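Local coordinates for protein glycerol dehydrogenase (PDB 1TA9) that catalyses the oxidation of glycerol to dihydroxyacetone with NAD(+), using a bound zinc ion, and takes part in glycerol assimilation, at residues 232-237 with 269-274; 261-266 with 302-307. One frame throughout, in Å; residues are numbered along the deposited sequence.

Contact 1 of 2, residues 232-237 with 269-274; sequences DALSTW and DTLEKY. With K (potassium ion), chain J; ZN (zinc ion), chain I.
Leu234 and Leu271 mark the nearest approach of the two backbones, with Leu234 CA and Leu271 CA 7.7 Å apart. Both segments are helical: 232-237 lies within helix 223-245 and 269-274 within helix 258-284. No hydrogen bond joins them, and the contact rests on one side chain. In Leu271, with chi1 -65° and an extended chi2 of 177°, the CD1 methyl points at the other helix. CD1 meets the methyl of Ala233, with CD1 to CB at 3.6 Å. The same methyl comes near the backbone at Leu234 N. It also touches Leu234 CD2 at 3.8 Å, where the two leucine side chains pass at a slant. Ala233 is small enough to let the leucine come close to the helix. Around this patch, Ala233 also packs on Cys267 and Asn298, and Leu234 on Leu367.

Asp232, Ser235 and Thr236, on the same piece of helix, bind the metals. Asp232 grips the zinc ion through OD2 at 2.2 Å. Its OD1 makes a longer contact with zinc, 2.6 Å, so the carboxylate meets the ion with both oxygens, unequally. Asp232 OD2 also lies 3.3 Å from potassium and thus stands between the two ions. The potassium ion takes Asp232 O at 2.8 Å. Thr236 OG1 binds it at 3.0 Å, and Ser235 OG and a water are further ligands. Asp182 also binds potassium, while His315 and His333 complete the protein ligands of zinc. One helical turn thus carries apolar packing and metal ligands. The zinc, held by an aspartate and two histidines, is consistent with the catalytic metal of the iron-containing alcohol dehydrogenase family, set here in the helical domain with potassium beside it.

Contact 2 of 2, residues 261-266 with 302-307; sequences RYIARA and SGLGFE
The first torsions of Ile263 and Leu304 turn Ile263 CG2 and CD1 onto the leucine. In Ile263, CG1 lies anti to the carbonyl carbon (chi1 -62°), which places the CG2 branch anti to the backbone N. In Leu304, CG is likewise anti to the carbonyl carbon (chi1 -66°). The motif is a close, glycine-mediated packing of two roughly antiparallel helices. It joins helices 258-284 and 289-307 in the helical domain. The two short axes approach to 7.6 Å, with 139° between their directions.

Ile263 and Leu304 make the apolar part of the joint. Ile263 CG2 rests against Leu304 at 4.0 Å from CB. The end of the isoleucine chain reaches further along, and its CD1 lies 4.0 Å from Leu304 CD1. The side chains pass at an angle; both Ile263 CG2 and Ile263 CD1 reach Leu304 CB. Beyond the pair, Ile263 packs on Phe66 of the same chain and on Ile263 of a neighbouring subunit. Phe66 of that subunit also packs on Leu304. An alanine in place of Ile263 would probably open a gap beside Leu304, leaving its CB and CD1 without their apolar partners across the joint.

Next to this pair the backbones themselves meet. Gly305 CA lies 4.2 Å from Ala264 CA. A CB on Gly305 would point at the partner helix and sit 3.1 Å from Ala264 CA, which is too tight for normal packing. The absent side chain is therefore what allows this closeness. Ala264 adds little bulk of its own. No hydrogen bond crosses here. Gly305 O accepts a hydrogen bond from Thr240 OG1, on helix 223-245. At the joint itself, Ala264 N stands 4.1 Å from Gly305 CA.

Both contacts are buried, and neither is a surface patch. They share helix 258-284, which meets helix 223-245 in contact 1 and helix 289-307 in contact 2. The third side of this three-helix group closes where Thr236 OG1 lies 2.5 Å from Ser302 OG, a probable hydrogen bond. The chemistry differs with place. Contact 1 is a small leucine-led patch on a helix whose other face binds zinc and potassium. Contact 2 holds no metal ligand and brings backbones together at a glycine. Both also reach the third subunit, contact 1 partly through the polar Asp269 and contact 2 partly through Ile263.

Contact 1 of 2, residues 232-237 with 269-274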
loop_
_atom_site.group_PDB
_atom_site.type_symbol
_atom_site.label_atom_id
_atom_site.label_comp_id
_atom_site.label_asym_id
_atom_site.label_seq_id
_atom_site.Cartn_x
_atom_site.Cartn_y
_atom_site.Cartn_z
ATOM N N ASP B 232 31.759 -9.055 8.085
ATOM C CA ASP B 232 32.037 -10.004 7.021
ATOM C C ASP B 232 30.706 -10.523 6.473
ATOM O O ASP B 232 30.520 -10.627 5.262
ATOM C CB ASP B 232 32.873 -11.171 7.559
ATOM C CG ASP B 232 33.615 -11.909 6.459
ATOM O OD1 ASP B 232 34.102 -13.034 6.706
ATOM O OD2 ASP B 232 33.720 -11.353 5.349
ATOM N N ALA B 233 29.772 -10.830 7.368
ATOM C CA ALA B 233 28.471 -11.349 6.954
ATOM C C ALA B 233 27.682 -10.337 6.111
ATOM O O ALA B 233 26.945 -10.718 5.195
ATOM C CB ALA B 233 27.662 -11.765 8.184
ATOM N N LEU B 234 27.837 -9.053 6.413
ATOM C CA LEU B 234 27.140 -8.013 5.659
ATOM C C LEU B 234 27.520 -7.958 4.179
ATOM O O LEU B 234 26.706 -7.569 3.343
ATOM C CB LEU B 234 27.390 -6.637 6.285
ATOM C CG LEU B 234 26.523 -6.273 7.491
ATOM C CD1 LEU B 234 27.034 -4.977 8.112
ATOM C CD2 LEU B 234 25.072 -6.130 7.050
ATOM N N SER B 235 28.745 -8.341 3.841
ATOM C CA SER B 235 29.157 -8.290 2.444
ATOM C C SER B 235 28.636 -9.465 1.616
ATOM O O SER B 235 28.563 -9.379 0.390
ATOM C CB SER B 235 30.682 -8.236 2.336
ATOM O OG SER B 235 31.268 -9.476 2.670
ATOM N N THR B 236 28.260 -10.549 2.284
ATOM C CA THR B 236 27.775 -11.736 1.593
ATOM C C THR B 236 26.649 -11.480 0.595
ATOM O O THR B 236 26.778 -11.820 -0.582
ATOM C CB THR B 236 27.300 -12.811 2.589
ATOM O OG1 THR B 236 28.390 -13.188 3.436
ATOM C CG2 THR B 236 26.798 -14.043 1.845
ATOM N N TRP B 237 25.549 -10.892 1.054
ATOM C CA TRP B 237 24.432 -10.631 0.160
ATOM C C TRP B 237 24.843 -9.679 -0.960
ATOM O O TRP B 237 24.506 -9.900 -2.122
ATOM C CB TRP B 237 23.247 -10.037 0.930
ATOM C CG TRP B 237 22.051 -9.767 0.065
ATOM C CD1 TRP B 237 21.148 -10.682 -0.404
ATOM C CD2 TRP B 237 21.642 -8.497 -0.453
ATOM N NE1 TRP B 237 20.202 -10.056 -1.183
ATOM C CE2 TRP B 237 20.481 -8.715 -1.230
ATOM C CE3 TRP B 237 22.145 -7.194 -0.338
ATOM C CZ2 TRP B 237 19.814 -7.674 -1.888
ATOM C CZ3 TRP B 237 21.479 -6.157 -0.996
ATOM C CH2 TRP B 237 20.326 -6.408 -1.760
ATOM N N ASP B 269 18.750 -10.961 6.055
ATOM C CA ASP B 269 17.557 -10.818 6.883
ATOM C C ASP B 269 17.810 -11.024 8.369
ATOM O O ASP B 269 17.267 -10.302 9.208
ATOM C CB ASP B 269 16.479 -11.804 6.435
ATOM C CG ASP B 269 15.850 -11.423 5.107
ATOM O OD1 ASP B 269 14.970 -12.177 4.641
ATOM O OD2 ASP B 269 16.232 -10.381 4.531
ATOM N N THR B 270 18.622 -12.022 8.695
ATOM C CA THR B 270 18.929 -12.324 10.093
ATOM C C THR B 270 19.720 -11.195 10.749
ATOM O O THR B 270 19.466 -10.829 11.903
ATOM C CB THR B 270 19.712 -13.645 10.197
ATOM O OG1 THR B 270 18.916 -14.699 9.642
ATOM C CG2 THR B 270 20.034 -13.977 11.652
ATOM N N LEU B 271 20.675 -10.636 10.017
ATOM C CA LEU B 271 21.471 -9.547 10.565
ATOM C C LEU B 271 20.582 -8.331 10.821
ATOM O O LEU B 271 20.694 -7.674 11.857
ATOM C CB LEU B 271 22.593 -9.172 9.601
ATOM C CG LEU B 271 23.666 -10.237 9.361
ATOM C CD1 LEU B 271 24.650 -9.709 8.327
ATOM C CD2 LEU B 271 24.389 -10.568 10.675
ATOM N N GLU B 272 19.700 -8.033 9.874
ATOM C CA GLU B 272 18.801 -6.897 10.017
ATOM C C GLU B 272 17.932 -7.020 11.264
ATOM O O GLU B 272 17.711 -6.045 11.977
ATOM C CB GLU B 272 17.912 -6.764 8.777
ATOM C CG GLU B 272 18.615 -6.094 7.604
ATOM C CD GLU B 272 17.717 -5.927 6.387
ATOM O OE1 GLU B 272 16.523 -5.588 6.558
ATOM O OE2 GLU B 272 18.212 -6.120 5.258
ATOM N N LYS B 273 17.453 -8.225 11.535
ATOM C CA LYS B 273 16.594 -8.445 12.691
ATOM C C LYS B 273 17.338 -8.592 14.013
ATOM O O LYS B 273 16.912 -8.047 15.032
ATOM C CB LYS B 273 15.752 -9.711 12.501
ATOM C CG LYS B 273 14.699 -9.652 11.406
ATOM C CD LYS B 273 14.004 -11.010 11.299
ATOM C CE LYS B 273 12.924 -11.021 10.229
ATOM N NZ LYS B 273 12.288 -12.370 10.146
ATOM N N TYR B 274 18.461 -9.302 13.989
ATOM C CA TYR B 274 19.181 -9.603 15.219
ATOM C C TYR B 274 20.609 -9.117 15.463
ATOM O O TYR B 274 21.148 -9.352 16.540
ATOM C CB TYR B 274 19.156 -11.122 15.408
ATOM C CG TYR B 274 17.764 -11.708 15.361
ATOM C CD1 TYR B 274 16.887 -11.541 16.429
ATOM C CD2 TYR B 274 17.313 -12.404 14.237
ATOM C CE1 TYR B 274 15.592 -12.047 16.385
ATOM C CE2 TYR B 274 16.012 -12.918 14.181
ATOM C CZ TYR B 274 15.160 -12.735 15.263
ATOM O OH TYR B 274 13.880 -13.243 15.243
HETATM K K K J . 31.368 -12.563 3.400
HETATM ZN ZN ZN I . 35.397 -12.523 4.472
HETATM O O HOH W 1 30.970 -12.211 0.875
#

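Contact 2 of 2, residues 261-266 with 302-307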
loop_
_atom_site.group_PDB
_atom_site.type_symbol
_atom_site.label_atom_id
_atom_site.label_comp_id
_atom_site.label_asym_id
_atom_site.label_seq_id
_atom_site.Cartn_x
_atom_site.Cartn_y
_atom_site.Cartn_z
ATOM N N ARG B 261 21.459 -18.497 -3.235
ATOM C CA ARG B 261 20.986 -17.121 -3.236
ATOM C C ARG B 261 20.041 -16.865 -2.061
ATOM O O ARG B 261 20.057 -15.789 -1.471
ATOM C CB ARG B 261 20.284 -16.811 -4.556
ATOM C CG ARG B 261 20.004 -15.333 -4.759
ATOM C CD ARG B 261 19.438 -15.068 -6.134
ATOM N NE ARG B 261 19.450 -13.639 -6.444
ATOM C CZ ARG B 261 19.010 -13.123 -7.587
ATOM N NH1 ARG B 261 18.521 -13.921 -8.527
ATOM N NH2 ARG B 261 19.063 -11.812 -7.789
ATOM N N TYR B 262 19.229 -17.858 -1.714
ATOM C CA TYR B 262 18.298 -17.707 -0.597
ATOM C C TYR B 262 19.013 -17.775 0.747
ATOM O O TYR B 262 18.570 -17.166 1.724
ATOM C CB TYR B 262 17.199 -18.770 -0.666
ATOM C CG TYR B 262 15.971 -18.296 -1.409
ATOM C CD1 TYR B 262 14.828 -17.894 -0.720
ATOM C CD2 TYR B 262 15.963 -18.218 -2.804
ATOM C CE1 TYR B 262 13.707 -17.427 -1.398
ATOM C CE2 TYR B 262 14.850 -17.751 -3.490
ATOM C CZ TYR B 262 13.725 -17.357 -2.781
ATOM O OH TYR B 262 12.623 -16.890 -3.459
ATOM N N ILE B 263 20.116 -18.513 0.808
ATOM C CA ILE B 263 20.872 -18.600 2.054
ATOM C C ILE B 263 21.558 -17.254 2.281
ATOM O O ILE B 263 21.707 -16.811 3.418
ATOM C CB ILE B 263 21.915 -19.741 2.006
ATOM C CG1 ILE B 263 21.191 -21.083 1.836
ATOM C CG2 ILE B 263 22.736 -19.760 3.295
ATOM C CD1 ILE B 263 22.114 -22.271 1.639
ATOM N N ALA B 264 21.965 -16.599 1.194
ATOM C CA ALA B 264 22.595 -15.285 1.300
ATOM C C ALA B 264 21.534 -14.311 1.815
ATOM O O ALA B 264 21.826 -13.425 2.619
ATOM C CB ALA B 264 23.114 -14.825 -0.059
ATOM N N ARG B 265 20.300 -14.482 1.349
ATOM C CA ARG B 265 19.200 -13.627 1.782
ATOM C C ARG B 265 18.924 -13.880 3.265
ATOM O O ARG B 265 18.645 -12.949 4.021
ATOM C CB ARG B 265 17.936 -13.921 0.967
ATOM C CG ARG B 265 16.750 -13.045 1.347
ATOM C CD ARG B 265 16.904 -11.632 0.813
ATOM N NE ARG B 265 16.122 -10.665 1.581
ATOM C CZ ARG B 265 15.954 -9.393 1.232
ATOM N NH1 ARG B 265 16.505 -8.929 0.114
ATOM N NH2 ARG B 265 15.255 -8.578 2.012
ATOM N N ALA B 266 19.001 -15.145 3.671
ATOM C CA ALA B 266 18.781 -15.519 5.063
ATOM C C ALA B 266 19.780 -14.768 5.932
ATOM O O ALA B 266 19.447 -14.283 7.017
ATOM C CB ALA B 266 18.953 -17.029 5.237
ATOM N N SER B 302 26.425 -16.970 6.109
ATOM C CA SER B 302 27.405 -16.204 5.363
ATOM C C SER B 302 28.344 -17.148 4.606
ATOM O O SER B 302 28.702 -16.894 3.455
ATOM C CB SER B 302 28.191 -15.302 6.309
ATOM O OG SER B 302 28.979 -14.390 5.569
ATOM N N GLY B 303 28.715 -18.251 5.251
ATOM C CA GLY B 303 29.600 -19.220 4.630
ATOM C C GLY B 303 29.030 -19.858 3.377
ATOM O O GLY B 303 29.640 -19.790 2.312
ATOM N N LEU B 304 27.862 -20.480 3.491
ATOM C CA LEU B 304 27.238 -21.119 2.337
ATOM C C LEU B 304 26.775 -20.076 1.327
ATOM O O LEU B 304 26.779 -20.324 0.120
ATOM C CB LEU B 304 26.033 -21.955 2.770
ATOM C CG LEU B 304 26.292 -23.179 3.646
ATOM C CD1 LEU B 304 24.952 -23.809 4.026
ATOM C CD2 LEU B 304 27.166 -24.171 2.890
ATOM N N GLY B 305 26.374 -18.913 1.834
ATOM C CA GLY B 305 25.901 -17.836 0.980
ATOM C C GLY B 305 26.966 -17.256 0.070
ATOM O O GLY B 305 26.681 -16.898 -1.071
ATOM N N PHE B 306 28.197 -17.158 0.560
ATOM C CA PHE B 306 29.267 -16.609 -0.261
ATOM C C PHE B 306 29.902 -17.660 -1.176
ATOM O O PHE B 306 30.135 -17.397 -2.353
ATOM C CB PHE B 306 30.329 -15.927 0.626
ATOM C CG PHE B 306 31.551 -16.764 0.900
ATOM C CD1 PHE B 306 32.525 -16.948 -0.079
ATOM C CD2 PHE B 306 31.738 -17.352 2.148
ATOM C CE1 PHE B 306 33.668 -17.704 0.183
ATOM C CE2 PHE B 306 32.878 -18.109 2.417
ATOM C CZ PHE B 306 33.844 -18.285 1.431
ATOM N N GLU B 307 30.158 -18.855 -0.656
ATOM C CA GLU B 307 30.793 -19.885 -1.472
ATOM C C GLU B 307 29.905 -20.384 -2.613
ATOM O O GLU B 307 30.400 -20.707 -3.699
ATOM C CB GLU B 307 31.247 -21.063 -0.601
ATOM C CG GLU B 307 32.129 -22.058 -1.351
ATOM C CD GLU B 307 32.773 -23.103 -0.448
ATOM O OE1 GLU B 307 33.581 -23.906 -0.961
ATOM O OE2 GLU B 307 32.479 -23.131 0.766
#